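Local atomic coordinates of beta-glucosidase (Chaetomella raphigera, PDB entry 6JXG), a protein that probably hydrolyses terminal, non-reducing beta-D-glucosyl residues with release of beta-D-glucose, as a secreted family 3 glycoside hydrolase of cellulose breakdown. Residues His237-Ser242 with Tyr261-Asn266; Ser231-Gln236 with Ala250-Asn255; Glu211-Thr216 with Ala243-Asp248; Ala26-Gly31 with Asp283-Ile288. One frame throughout, in Å; residues are numbered along the deposited sequence.

Interaction 1. Residues His237-Ser242 with Tyr261-Asn266. With NAG (2-acetamido-2-deoxy-beta-D-glucopyranose), chain C.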
loop_
_atom_site.group_PDB
_atom_site.type_symbol
_atom_site.label_atom_id
_atom_site.label_comp_id
_atom_site.label_asym_id
_atom_site.label_seq_id
_atom_site.Cartn_x
_atom_site.Cartn_y
_atom_site.Cartn_z
ATOM N N HIS A 237 -23.398 -5.180 -11.097
ATOM C CA HIS A 237 -24.759 -4.652 -11.021
ATOM C C HIS A 237 -25.684 -5.232 -12.045
ATOM O O HIS A 237 -26.880 -5.309 -11.777
ATOM C CB HIS A 237 -24.791 -3.111 -11.189
ATOM C CG HIS A 237 -24.125 -2.443 -10.055
ATOM N ND1 HIS A 237 -24.803 -2.058 -8.929
ATOM C CD2 HIS A 237 -22.808 -2.323 -9.766
ATOM C CE1 HIS A 237 -23.941 -1.628 -8.021
ATOM N NE2 HIS A 237 -22.723 -1.797 -8.503
ATOM N N THR A 238 -25.193 -5.527 -13.237
ATOM C CA THR A 238 -26.037 -6.096 -14.295
ATOM C C THR A 238 -25.377 -7.271 -14.984
ATOM O O THR A 238 -24.157 -7.381 -15.000
ATOM C CB THR A 238 -26.354 -5.021 -15.381
ATOM O OG1 THR A 238 -25.232 -4.777 -16.232
ATOM C CG2 THR A 238 -26.768 -3.715 -14.723
ATOM N N THR A 239 -26.178 -8.119 -15.603
ATOM C CA THR A 239 -25.640 -9.199 -16.416
ATOM C C THR A 239 -24.861 -8.649 -17.652
ATOM O O THR A 239 -23.673 -8.963 -17.914
ATOM C CB THR A 239 -26.789 -10.116 -16.902
ATOM O OG1 THR A 239 -27.431 -10.698 -15.799
ATOM C CG2 THR A 239 -26.260 -11.219 -17.847
ATOM N N ILE A 240 -25.572 -7.881 -18.462
ATOM C CA ILE A 240 -25.093 -7.482 -19.781
ATOM C C ILE A 240 -24.041 -6.359 -19.634
ATOM O O ILE A 240 -23.032 -6.392 -20.300
ATOM C CB ILE A 240 -26.278 -6.939 -20.668
ATOM C CG1 ILE A 240 -27.264 -8.054 -20.960
ATOM C CG2 ILE A 240 -25.758 -6.295 -21.948
ATOM C CD1 ILE A 240 -28.654 -7.535 -21.359
ATOM N N GLY A 241 -24.316 -5.391 -18.750
ATOM C CA GLY A 241 -23.406 -4.247 -18.561
ATOM C C GLY A 241 -22.015 -4.656 -18.222
ATOM O O GLY A 241 -21.057 -4.209 -18.868
ATOM N N SER A 242 -21.901 -5.520 -17.210
ATOM C CA SER A 242 -20.613 -5.946 -16.747
ATOM C C SER A 242 -19.846 -6.751 -17.808
ATOM O O SER A 242 -18.660 -6.516 -18.022
ATOM C CB SER A 242 -20.738 -6.737 -15.436
ATOM O OG SER A 242 -21.595 -7.860 -15.551
ATOM N N TYR A 261 -27.600 -15.072 -9.128
ATOM C CA TYR A 261 -26.371 -14.971 -9.934
ATOM C C TYR A 261 -26.638 -14.200 -11.246
ATOM O O TYR A 261 -27.411 -14.665 -12.122
ATOM C CB TYR A 261 -25.801 -16.375 -10.248
ATOM C CG TYR A 261 -25.434 -17.146 -9.038
ATOM C CD1 TYR A 261 -24.132 -17.199 -8.570
ATOM C CD2 TYR A 261 -26.424 -17.811 -8.308
ATOM C CE1 TYR A 261 -23.824 -17.910 -7.426
ATOM C CE2 TYR A 261 -26.142 -18.494 -7.146
ATOM C CZ TYR A 261 -24.841 -18.589 -6.717
ATOM O OH TYR A 261 -24.608 -19.313 -5.570
ATOM N N LEU A 262 -26.079 -13.011 -11.334
ATOM C CA LEU A 262 -26.262 -12.178 -12.556
ATOM C C LEU A 262 -25.599 -12.789 -13.747
ATOM O O LEU A 262 -25.988 -12.545 -14.878
ATOM C CB LEU A 262 -25.732 -10.738 -12.339
ATOM C CG LEU A 262 -26.656 -9.906 -11.451
ATOM C CD1 LEU A 262 -26.019 -8.673 -10.859
ATOM C CD2 LEU A 262 -27.885 -9.492 -12.255
ATOM N N TRP A 263 -24.598 -13.629 -13.498
ATOM C CA TRP A 263 -23.954 -14.410 -14.585
ATOM C C TRP A 263 -24.443 -15.897 -14.486
ATOM O O TRP A 263 -25.652 -16.095 -14.471
ATOM C CB TRP A 263 -22.455 -14.213 -14.595
ATOM C CG TRP A 263 -22.007 -12.952 -15.265
ATOM C CD1 TRP A 263 -22.791 -11.940 -15.818
ATOM C CD2 TRP A 263 -20.644 -12.511 -15.430
ATOM N NE1 TRP A 263 -21.990 -10.950 -16.366
ATOM C CE2 TRP A 263 -20.674 -11.262 -16.098
ATOM C CE3 TRP A 263 -19.431 -13.028 -15.048
ATOM C CZ2 TRP A 263 -19.520 -10.575 -16.428
ATOM C CZ3 TRP A 263 -18.268 -12.340 -15.366
ATOM C CH2 TRP A 263 -18.306 -11.159 -16.108
ATOM N N GLY A 264 -23.592 -16.912 -14.422
ATOM C CA GLY A 264 -24.119 -18.263 -14.425
ATOM C C GLY A 264 -25.020 -18.475 -15.675
ATOM O O GLY A 264 -24.708 -17.953 -16.790
ATOM N N SER A 265 -26.169 -19.125 -15.462
ATOM C CA SER A 265 -27.167 -19.332 -16.518
ATOM C C SER A 265 -27.678 -18.031 -17.057
ATOM O O SER A 265 -28.096 -18.012 -18.172
ATOM C CB SER A 265 -28.446 -19.989 -16.020
ATOM O OG SER A 265 -28.187 -21.177 -15.425
ATOM N N ASN A 266 -27.789 -17.003 -16.233
ATOM C CA ASN A 266 -28.136 -15.698 -16.761
ATOM C C ASN A 266 -27.208 -15.151 -17.843
ATOM O O ASN A 266 -27.684 -14.596 -18.798
ATOM C CB ASN A 266 -28.235 -14.668 -15.659
ATOM C CG ASN A 266 -29.634 -14.504 -15.150
ATOM O OD1 ASN A 266 -30.579 -14.521 -15.918
ATOM N ND2 ASN A 266 -29.781 -14.380 -13.851
HETATM C C1 NAG C . -31.245 -11.316 -22.296
HETATM C C2 NAG C . -32.502 -10.440 -22.027
HETATM C C3 NAG C . -32.312 -9.638 -20.763
HETATM C C4 NAG C . -31.787 -10.497 -19.624
HETATM C C5 NAG C . -30.561 -11.338 -20.045
HETATM C C6 NAG C . -30.032 -12.311 -18.945
HETATM C C7 NAG C . -33.651 -9.768 -24.062
HETATM C C8 NAG C . -33.862 -8.695 -25.119
HETATM N N2 NAG C . -32.801 -9.474 -23.076
HETATM O O3 NAG C . -33.522 -8.985 -20.368
HETATM O O4 NAG C . -31.521 -9.566 -18.591
HETATM O O5 NAG C . -30.901 -12.125 -21.176
HETATM O O6 NAG C . -31.113 -13.056 -18.461
HETATM O O7 NAG C . -34.180 -10.890 -24.128
#
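The indole of W263 meets the start of helix 239-245 at its edge. T239 O lies almost in the ring plane, 6° out of it, and takes the N-H of W263 NE1 at 3.0 Å. The bond falls on a lone pair of the carbonyl. S242 OG stands obliquely beside the same NE1, and its hydroxyl is hydrogen-bonded to Q236 OE1. V29 and M284 also touch the indole. The H237 ring stacks on Y208. T239 holds OG1 beside its backbone N, so the hydroxyl reaches L262 O and donates in the carbonyl plane at a short 2.5 Å. L262 CD1 rests against H237 O at 3.6 Å. N266 ties its own loop: ND2 donates to Y261 O at 2.9 Å, nearly straight at 171°. Its OD1 accepts from O6 of the glycan sugar at 3.0 Å, a sugar carried by the protein and not a substrate. An alanine at W263 would probably loosen the loop here, since the bond to T239 O and the indole packing on S242 would go. Two side-chain donors thus satisfy one backbone carbonyl in each segment, fixing the loop before helix 265-272 against the first turn of helix 239-245.

Interaction 2. Residues Ser231-Gln236 with Ala250-Asn255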
loop_
_atom_site.group_PDB
_atom_site.type_symbol
_atom_site.label_atom_id
_atom_site.label_comp_id
_atom_site.label_asym_id
_atom_site.label_seq_id
_atom_site.Cartn_x
_atom_site.Cartn_y
_atom_site.Cartn_z
ATOM N N SER A 231 -14.477 -8.698 -9.998
ATOM C CA SER A 231 -15.220 -7.686 -9.275
ATOM C C SER A 231 -14.845 -7.595 -7.852
ATOM O O SER A 231 -14.553 -8.600 -7.191
ATOM C CB SER A 231 -16.729 -7.889 -9.405
ATOM O OG SER A 231 -17.121 -9.063 -8.735
ATOM N N ASP A 232 -14.977 -6.383 -7.293
ATOM C CA ASP A 232 -15.043 -6.331 -5.862
ATOM C C ASP A 232 -16.336 -7.057 -5.478
ATOM O O ASP A 232 -17.182 -7.359 -6.344
ATOM C CB ASP A 232 -14.924 -4.883 -5.347
ATOM C CG ASP A 232 -14.373 -4.781 -3.928
ATOM O OD1 ASP A 232 -14.497 -5.754 -3.163
ATOM O OD2 ASP A 232 -13.856 -3.687 -3.551
ATOM N N TRP A 233 -16.473 -7.371 -4.182
ATOM C CA TRP A 233 -17.435 -8.340 -3.753
ATOM C C TRP A 233 -18.830 -7.738 -3.827
ATOM O O TRP A 233 -19.201 -6.838 -3.090
ATOM C CB TRP A 233 -17.100 -8.943 -2.416
ATOM C CG TRP A 233 -16.368 -10.263 -2.470
ATOM C CD1 TRP A 233 -16.630 -11.321 -1.678
ATOM C CD2 TRP A 233 -15.214 -10.644 -3.272
ATOM N NE1 TRP A 233 -15.776 -12.357 -1.945
ATOM C CE2 TRP A 233 -14.887 -11.973 -2.912
ATOM C CE3 TRP A 233 -14.420 -9.995 -4.231
ATOM C CZ2 TRP A 233 -13.828 -12.674 -3.494
ATOM C CZ3 TRP A 233 -13.374 -10.680 -4.807
ATOM C CH2 TRP A 233 -13.073 -12.023 -4.428
ATOM N N ALA A 234 -19.600 -8.328 -4.745
ATOM C CA ALA A 234 -20.946 -7.872 -5.114
ATOM C C ALA A 234 -20.920 -6.465 -5.736
ATOM O O ALA A 234 -21.859 -5.675 -5.531
ATOM C CB ALA A 234 -21.916 -7.947 -3.938
ATOM N N ALA A 235 -19.848 -6.143 -6.466
ATOM C CA ALA A 235 -19.724 -4.825 -7.134
ATOM C C ALA A 235 -20.283 -4.935 -8.562
ATOM O O ALA A 235 -20.355 -3.946 -9.292
ATOM C CB ALA A 235 -18.274 -4.302 -7.134
ATOM N N GLN A 236 -20.730 -6.146 -8.973
ATOM C CA GLN A 236 -21.361 -6.319 -10.291
ATOM C C GLN A 236 -22.844 -5.883 -10.120
ATOM O O GLN A 236 -23.456 -6.220 -9.109
ATOM C CB GLN A 236 -21.336 -7.778 -10.760
ATOM C CG GLN A 236 -22.097 -8.103 -12.022
ATOM C CD GLN A 236 -22.053 -9.589 -12.370
ATOM O OE1 GLN A 236 -21.751 -9.977 -13.510
ATOM N NE2 GLN A 236 -22.351 -10.409 -11.398
ATOM N N ALA A 250 -17.010 -12.650 -11.751
ATOM C CA ALA A 250 -17.960 -12.053 -10.830
ATOM C C ALA A 250 -17.850 -12.684 -9.467
ATOM O O ALA A 250 -18.172 -13.858 -9.327
ATOM C CB ALA A 250 -19.393 -12.184 -11.344
ATOM N N MET A 251 -17.406 -11.918 -8.487
ATOM C CA MET A 251 -17.273 -12.437 -7.142
ATOM C C MET A 251 -18.176 -11.671 -6.163
ATOM O O MET A 251 -18.240 -10.476 -6.264
ATOM C CB MET A 251 -15.813 -12.261 -6.690
ATOM C CG MET A 251 -14.884 -13.291 -7.289
ATOM S SD MET A 251 -15.247 -14.920 -6.552
ATOM C CE MET A 251 -14.969 -15.941 -7.988
ATOM N N PRO A 252 -18.708 -12.320 -5.093
ATOM C CA PRO A 252 -18.539 -13.787 -4.871
ATOM C C PRO A 252 -19.405 -14.658 -5.749
ATOM O O PRO A 252 -19.383 -15.921 -5.592
ATOM C CB PRO A 252 -18.927 -13.968 -3.408
ATOM C CG PRO A 252 -19.877 -12.840 -3.116
ATOM C CD PRO A 252 -19.403 -11.663 -3.957
ATOM N N GLY A 253 -20.166 -14.008 -6.682
ATOM C CA GLY A 253 -21.058 -14.674 -7.652
ATOM C C GLY A 253 -22.525 -14.290 -7.443
ATOM O O GLY A 253 -23.280 -14.051 -8.426
ATOM N N ASP A 254 -22.944 -14.255 -6.174
ATOM C CA ASP A 254 -24.241 -13.767 -5.794
ATOM C C ASP A 254 -24.106 -12.480 -4.973
ATOM O O ASP A 254 -22.964 -11.951 -4.718
ATOM C CB ASP A 254 -25.062 -14.830 -5.044
ATOM C CG ASP A 254 -24.442 -15.258 -3.725
ATOM O OD1 ASP A 254 -25.104 -16.113 -3.112
ATOM O OD2 ASP A 254 -23.358 -14.744 -3.296
ATOM N N ASN A 255 -25.233 -11.941 -4.523
ATOM C CA ASN A 255 -25.146 -10.711 -3.747
ATOM C C ASN A 255 -24.972 -11.039 -2.270
ATOM O O ASN A 255 -25.964 -11.074 -1.532
ATOM C CB ASN A 255 -26.351 -9.814 -3.985
ATOM C CG ASN A 255 -26.333 -8.559 -3.112
ATOM O OD1 ASN A 255 -27.384 -8.037 -2.736
ATOM N ND2 ASN A 255 -25.162 -8.145 -2.674
HETATM O O HOH W 1 -22.896 -13.271 -10.975
HETATM O O HOH W 2 -20.139 -8.943 -8.072
HETATM O O HOH W 3 -23.062 -10.571 -8.718
#
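A type II turn from D232 to A235 follows strand 228-231 and faces a loop with a cis peptide before P252. Both loops belong to the TIM-barrel-type N-terminal domain of family 3 glycoside hydrolases. A234 takes positive phi (63°) in the turn, and its N-H donates to M251 O at 3.0 Å, on a lone pair. Next to it, S231 OG accepts from M251 N at 2.9 Å. The same hydroxyl gives its proton to D232 O, from above the carbonyl plane, and D232 O also accepts from A235 N, closing the turn. S231 O is buried with no partner in the model.

W233 supplies the flat surface. M251 CB sits 3.4 Å from the centroid of its six-membered ring, over the face, in a CH-pi contact. P252 CD covers the five-membered ring on that face, 3.9 Å from its centroid. The bent M251 chain brings SD obliquely to the ring, a Met-aromatic contact. W233 NE1 bonds to V40 O, and W34 meets the indole with its plane at about 90°. An alanine at W233 would probably leave M251 and P252 poorly packed, since both lose the face they rest on, and the bond to V40 O would be lost.

Q236 extends alongside the second loop, NE2 3.5 Å from A250 CB, while its OE1 bonds to S242. Waters fill in the polar links. One joins Q236 N to M251 O. Another accepts from Q236 NE2 at 2.9 Å and donates to G253 O at 2.7 Å.

Interaction 3. Residues Glu211-Thr216 with Ala243-Asp248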
loop_
_atom_site.group_PDB
_atom_site.type_symbol
_atom_site.label_atom_id
_atom_site.label_comp_id
_atom_site.label_asym_id
_atom_site.label_seq_id
_atom_site.Cartn_x
_atom_site.Cartn_y
_atom_site.Cartn_z
ATOM N N GLU A 211 -19.033 -1.961 -14.312
ATOM C CA GLU A 211 -19.980 -1.804 -15.434
ATOM C C GLU A 211 -19.511 -0.823 -16.447
ATOM O O GLU A 211 -20.206 -0.466 -17.362
ATOM C CB GLU A 211 -21.258 -1.282 -14.877
ATOM C CG GLU A 211 -21.905 -2.112 -13.791
ATOM C CD GLU A 211 -22.701 -3.339 -14.285
ATOM O OE1 GLU A 211 -23.390 -3.293 -15.365
ATOM O OE2 GLU A 211 -22.653 -4.387 -13.604
ATOM N N ASN A 212 -18.278 -0.361 -16.291
ATOM C CA ASN A 212 -17.726 0.763 -17.044
ATOM C C ASN A 212 -16.793 0.268 -18.098
ATOM O O ASN A 212 -15.788 -0.413 -17.816
ATOM C CB ASN A 212 -16.941 1.703 -16.061
ATOM C CG ASN A 212 -16.611 3.026 -16.667
ATOM O OD1 ASN A 212 -16.054 3.112 -17.809
ATOM N ND2 ASN A 212 -17.014 4.082 -15.985
ATOM N N ASN A 213 -17.042 0.697 -19.343
ATOM C CA ASN A 213 -16.254 0.225 -20.448
ATOM C C ASN A 213 -14.773 0.578 -20.340
ATOM O O ASN A 213 -14.016 0.082 -21.123
ATOM C CB ASN A 213 -16.764 0.785 -21.798
ATOM C CG ASN A 213 -18.094 0.168 -22.229
ATOM O OD1 ASN A 213 -18.658 -0.726 -21.622
ATOM N ND2 ASN A 213 -18.615 0.697 -23.289
ATOM N N PHE A 214 -14.372 1.445 -19.416
ATOM C CA PHE A 214 -12.933 1.671 -19.183
ATOM C C PHE A 214 -12.088 0.478 -18.796
ATOM O O PHE A 214 -10.859 0.494 -18.923
ATOM C CB PHE A 214 -12.689 2.894 -18.334
ATOM C CG PHE A 214 -12.815 2.752 -16.842
ATOM C CD1 PHE A 214 -12.279 3.778 -16.060
ATOM C CD2 PHE A 214 -13.490 1.729 -16.215
ATOM C CE1 PHE A 214 -12.441 3.785 -14.662
ATOM C CE2 PHE A 214 -13.638 1.724 -14.824
ATOM C CZ PHE A 214 -13.099 2.734 -14.036
ATOM N N LEU A 215 -12.744 -0.572 -18.339
ATOM C CA LEU A 215 -12.042 -1.845 -18.148
ATOM C C LEU A 215 -11.488 -2.325 -19.451
ATOM O O LEU A 215 -10.337 -2.863 -19.501
ATOM C CB LEU A 215 -12.972 -2.875 -17.559
ATOM C CG LEU A 215 -13.670 -2.617 -16.241
ATOM C CD1 LEU A 215 -14.504 -3.841 -15.768
ATOM C CD2 LEU A 215 -12.677 -2.196 -15.178
ATOM N N THR A 216 -12.237 -2.115 -20.538
ATOM C CA THR A 216 -11.757 -2.519 -21.841
ATOM C C THR A 216 -10.848 -1.459 -22.475
ATOM O O THR A 216 -9.804 -1.791 -23.022
ATOM C CB THR A 216 -12.963 -2.800 -22.715
ATOM O OG1 THR A 216 -13.579 -3.972 -22.201
ATOM C CG2 THR A 216 -12.619 -3.004 -24.218
ATOM N N ALA A 243 -20.475 -7.777 -18.389
ATOM C CA ALA A 243 -19.837 -8.545 -19.441
ATOM C C ALA A 243 -19.281 -7.640 -20.535
ATOM O O ALA A 243 -18.121 -7.786 -20.971
ATOM C CB ALA A 243 -20.819 -9.570 -20.036
ATOM N N ASN A 244 -20.138 -6.772 -21.028
ATOM C CA ASN A 244 -19.794 -5.927 -22.208
ATOM C C ASN A 244 -18.778 -4.858 -21.895
ATOM O O ASN A 244 -17.997 -4.460 -22.773
ATOM C CB ASN A 244 -21.038 -5.383 -22.848
ATOM C CG ASN A 244 -21.799 -6.458 -23.579
ATOM O OD1 ASN A 244 -21.306 -7.591 -23.783
ATOM N ND2 ASN A 244 -23.023 -6.126 -23.950
ATOM N N ALA A 245 -18.684 -4.512 -20.619
ATOM C CA ALA A 245 -17.687 -3.528 -20.158
ATOM C C ALA A 245 -16.318 -4.088 -20.041
ATOM O O ALA A 245 -15.353 -3.342 -20.036
ATOM C CB ALA A 245 -18.101 -3.021 -18.782
ATOM N N GLY A 246 -16.228 -5.401 -19.891
ATOM C CA GLY A 246 -14.979 -6.106 -19.808
ATOM C C GLY A 246 -14.656 -6.792 -18.479
ATOM O O GLY A 246 -13.514 -7.124 -18.235
ATOM N N LEU A 247 -15.642 -6.989 -17.629
ATOM C CA LEU A 247 -15.471 -7.766 -16.432
ATOM C C LEU A 247 -15.206 -9.223 -16.882
ATOM O O LEU A 247 -15.762 -9.654 -17.891
ATOM C CB LEU A 247 -16.650 -7.718 -15.519
ATOM C CG LEU A 247 -16.639 -8.434 -14.179
ATOM C CD1 LEU A 247 -15.575 -7.790 -13.294
ATOM C CD2 LEU A 247 -17.993 -8.389 -13.480
ATOM N N ASP A 248 -14.359 -9.948 -16.138
ATOM C CA ASP A 248 -14.075 -11.373 -16.445
ATOM C C ASP A 248 -14.529 -12.347 -15.397
ATOM O O ASP A 248 -14.869 -13.501 -15.737
ATOM C CB ASP A 248 -12.610 -11.581 -16.710
ATOM C CG ASP A 248 -12.101 -10.689 -17.849
ATOM O OD1 ASP A 248 -12.716 -10.754 -18.960
ATOM O OD2 ASP A 248 -11.109 -9.939 -17.644
#
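A245 lays its methyl over the backbone of E211 and N212, with A245 CB 3.5 Å from E211 C. This small side chain, at the end of helix 239-245, lets the two backbones come close: the CA atoms of N213 and A245 are 4.0 Å apart. N213 carries CG beside its own backbone N, and N213 OD1 touches A245 CA at 3.3 Å. On the buried side L215 lies along the turn that leaves the helix. Its CB rests near A245 O, and its CD1 comes within 3.8 Å of L247 N. Both L215 and L247 also touch V229 in strand 228-231, so the two leucines join the contact to the barrel sheet.

T216 makes the polar link. Its OG1 lies beside the backbone N and donates to A245 O at 2.9 Å. The donor approaches from above the carbonyl plane, 53° out of it, and not on a lone pair. G246 ends the helix in a Schellman motif with positive phi (114°). A side chain there would run into T216 OG1 and into the carbonyl before it. N212, just ahead of the turn that leads into helix 214-222, makes a capping bond: its OD1 accepts from F214 N at 2.9 Å, on a lone pair in the carbonyl plane.

E211 bonds to T238 and H237. A245 O, in the last turn of helix 239-245, points at the N-terminal part of helix 214-222. The T216 hydroxyl satisfies it there, and the N-terminal end of that helix would probably favour the carbonyl's partial negative charge.

Interaction 4. Residues Ala26-Gly31 with Asp283-Ile288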
loop_
_atom_site.group_PDB
_atom_site.type_symbol
_atom_site.label_atom_id
_atom_site.label_comp_id
_atom_site.label_asym_id
_atom_site.label_seq_id
_atom_site.Cartn_x
_atom_site.Cartn_y
_atom_site.Cartn_z
ATOM N N ALA A 26 -19.162 -20.697 -18.264
ATOM C CA ALA A 26 -19.921 -19.931 -17.275
ATOM C C ALA A 26 -19.454 -20.191 -15.854
ATOM O O ALA A 26 -19.395 -19.290 -15.038
ATOM C CB ALA A 26 -21.429 -20.161 -17.437
ATOM N N SER A 27 -19.060 -21.401 -15.543
ATOM C CA SER A 27 -18.702 -21.739 -14.159
ATOM C C SER A 27 -17.309 -21.183 -13.821
ATOM O O SER A 27 -17.033 -21.005 -12.635
ATOM C CB SER A 27 -18.772 -23.274 -13.903
ATOM O OG SER A 27 -17.704 -23.938 -14.600
ATOM N N ILE A 28 -16.490 -20.902 -14.849
ATOM C CA ILE A 28 -15.184 -20.321 -14.672
ATOM C C ILE A 28 -15.249 -18.797 -14.382
ATOM O O ILE A 28 -14.420 -18.267 -13.669
ATOM C CB ILE A 28 -14.276 -20.589 -15.879
ATOM C CG1 ILE A 28 -13.902 -22.066 -15.919
ATOM C CG2 ILE A 28 -12.927 -19.884 -15.806
ATOM C CD1 ILE A 28 -13.207 -22.535 -17.214
ATOM N N VAL A 29 -16.328 -18.150 -14.822
ATOM C CA VAL A 29 -16.430 -16.725 -14.739
ATOM C C VAL A 29 -17.380 -16.296 -13.612
ATOM O O VAL A 29 -17.478 -15.099 -13.259
ATOM C CB VAL A 29 -16.900 -16.400 -16.186
ATOM C CG1 VAL A 29 -18.262 -15.878 -16.299
ATOM C CG2 VAL A 29 -15.782 -16.168 -17.218
ATOM N N THR A 30 -18.073 -17.244 -13.003
ATOM C CA THR A 30 -19.126 -16.944 -12.065
ATOM C C THR A 30 -18.804 -17.584 -10.743
ATOM O O THR A 30 -18.695 -18.784 -10.617
ATOM C CB THR A 30 -20.505 -17.467 -12.521
ATOM O OG1 THR A 30 -20.720 -17.137 -13.883
ATOM C CG2 THR A 30 -21.637 -16.937 -11.623
ATOM N N GLY A 31 -18.602 -16.723 -9.739
ATOM C CA GLY A 31 -18.348 -17.185 -8.405
ATOM C C GLY A 31 -19.432 -18.138 -7.933
ATOM O O GLY A 31 -20.618 -17.980 -8.296
ATOM N N ASP A 283 -13.460 -14.682 -24.339
ATOM C CA ASP A 283 -12.356 -13.800 -24.008
ATOM C C ASP A 283 -12.128 -13.827 -22.492
ATOM O O ASP A 283 -11.014 -13.927 -22.040
ATOM C CB ASP A 283 -12.633 -12.385 -24.477
ATOM C CG ASP A 283 -11.489 -11.461 -24.196
ATOM O OD1 ASP A 283 -10.472 -11.568 -24.892
ATOM O OD2 ASP A 283 -11.581 -10.688 -23.252
ATOM N N MET A 284 -13.196 -13.838 -21.721
ATOM C CA MET A 284 -13.110 -13.879 -20.249
ATOM C C MET A 284 -12.362 -15.107 -19.780
ATOM O O MET A 284 -11.448 -15.041 -18.989
ATOM C CB MET A 284 -14.500 -13.950 -19.642
ATOM C CG MET A 284 -15.378 -12.750 -19.724
ATOM S SD MET A 284 -17.001 -13.263 -19.020
ATOM C CE MET A 284 -18.102 -11.976 -19.424
ATOM N N VAL A 285 -12.755 -16.261 -20.292
ATOM C CA VAL A 285 -12.121 -17.529 -19.956
ATOM C C VAL A 285 -10.714 -17.646 -20.404
ATOM O O VAL A 285 -9.873 -18.177 -19.668
ATOM C CB VAL A 285 -12.965 -18.705 -20.486
ATOM C CG1 VAL A 285 -12.301 -20.023 -20.088
ATOM C CG2 VAL A 285 -14.333 -18.653 -19.831
ATOM N N THR A 286 -10.418 -17.172 -21.628
ATOM C CA THR A 286 -9.089 -17.180 -22.115
ATOM C C THR A 286 -8.154 -16.408 -21.168
ATOM O O THR A 286 -7.075 -16.875 -20.870
ATOM C CB THR A 286 -8.968 -16.599 -23.535
ATOM O OG1 THR A 286 -9.836 -17.299 -24.457
ATOM C CG2 THR A 286 -7.572 -16.702 -24.014
ATOM N N ARG A 287 -8.637 -15.277 -20.677
ATOM C CA ARG A 287 -7.848 -14.422 -19.805
ATOM C C ARG A 287 -7.580 -15.094 -18.429
ATOM O O ARG A 287 -6.452 -15.109 -17.931
ATOM C CB ARG A 287 -8.539 -13.095 -19.620
ATOM C CG ARG A 287 -8.497 -12.169 -20.850
ATOM C CD ARG A 287 -9.369 -10.943 -20.699
ATOM N NE ARG A 287 -9.148 -10.015 -21.798
ATOM C CZ ARG A 287 -8.083 -9.225 -21.972
ATOM N NH1 ARG A 287 -7.144 -9.139 -21.056
ATOM N NH2 ARG A 287 -8.011 -8.485 -23.082
ATOM N N ILE A 288 -8.632 -15.617 -17.807
ATOM C CA ILE A 288 -8.561 -16.294 -16.507
ATOM C C ILE A 288 -7.580 -17.480 -16.567
ATOM O O ILE A 288 -6.658 -17.592 -15.747
ATOM C CB ILE A 288 -9.948 -16.810 -16.063
ATOM C CG1 ILE A 288 -10.904 -15.630 -15.887
ATOM C CG2 ILE A 288 -9.839 -17.586 -14.739
ATOM C CD1 ILE A 288 -12.378 -15.925 -15.900
#
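Two helices of the TIM-barrel-type region pack through an apolar patch, the end of helix 22-29 against the middle of helix 278-294. No hydrogen bond crosses between the two segments. The tight part is built on V29. Its CG2 presses on M284 CB at 3.5 Å and on M284 SD at 3.6 Å. The two side chains cross at about a right angle. I288 CD1 closes in on the same V29 CG2 at 3.7 Å. V29 has chi1 of 113°, far from a staggered value, so the methyls are held in an unfavourable rotation. L267 also packs on V29, and L17 of helix 7-17 backs V285.

The I28 part is slacker. I28 CD1 crosses V285 CG1 at 3.9 Å. I28 CG2 and I288 CG2 pass at 4.0 Å, the two isoleucines sliding by each other in opposite directions.

The partly exposed side of helix 278-294 points elsewhere and is polar. R287 NE meets D283 OD2 in a salt bridge at 2.9 Å. The oxygen lies in the guanidinium plane but the donor stands above the carboxylate plane. D283 OD2 also pairs with R280, and R287 NH1 reaches F225 O and G227 O.

Past the end of helix 22-29, T30 folds back on it and bonds to G264 N. A26 O accepts from V29 N and also from T30 OG1, the latter at 2.8 Å.

In the fold
From the N terminus, 26-31 comes first and meets 283-288 last, so interaction 4 closes a loop of some 250 residues that encloses the other three contacts. Within it the first segments run 211-216, 231-236, 237-242, and their partners follow in the same order: 243-248, 250-255, 261-266. Interactions 1, 2 and 3 therefore all cross one another. Interactions 1 and 3 share helix 239-245, and E211 joins them. Q236 joins interaction 2 to interaction 1. A250 bonds its backbone to V29 and G31, linking interaction 2 to interaction 4. Together they tie strand 228-231 and the helices around it to helices 22-29 and 278-294.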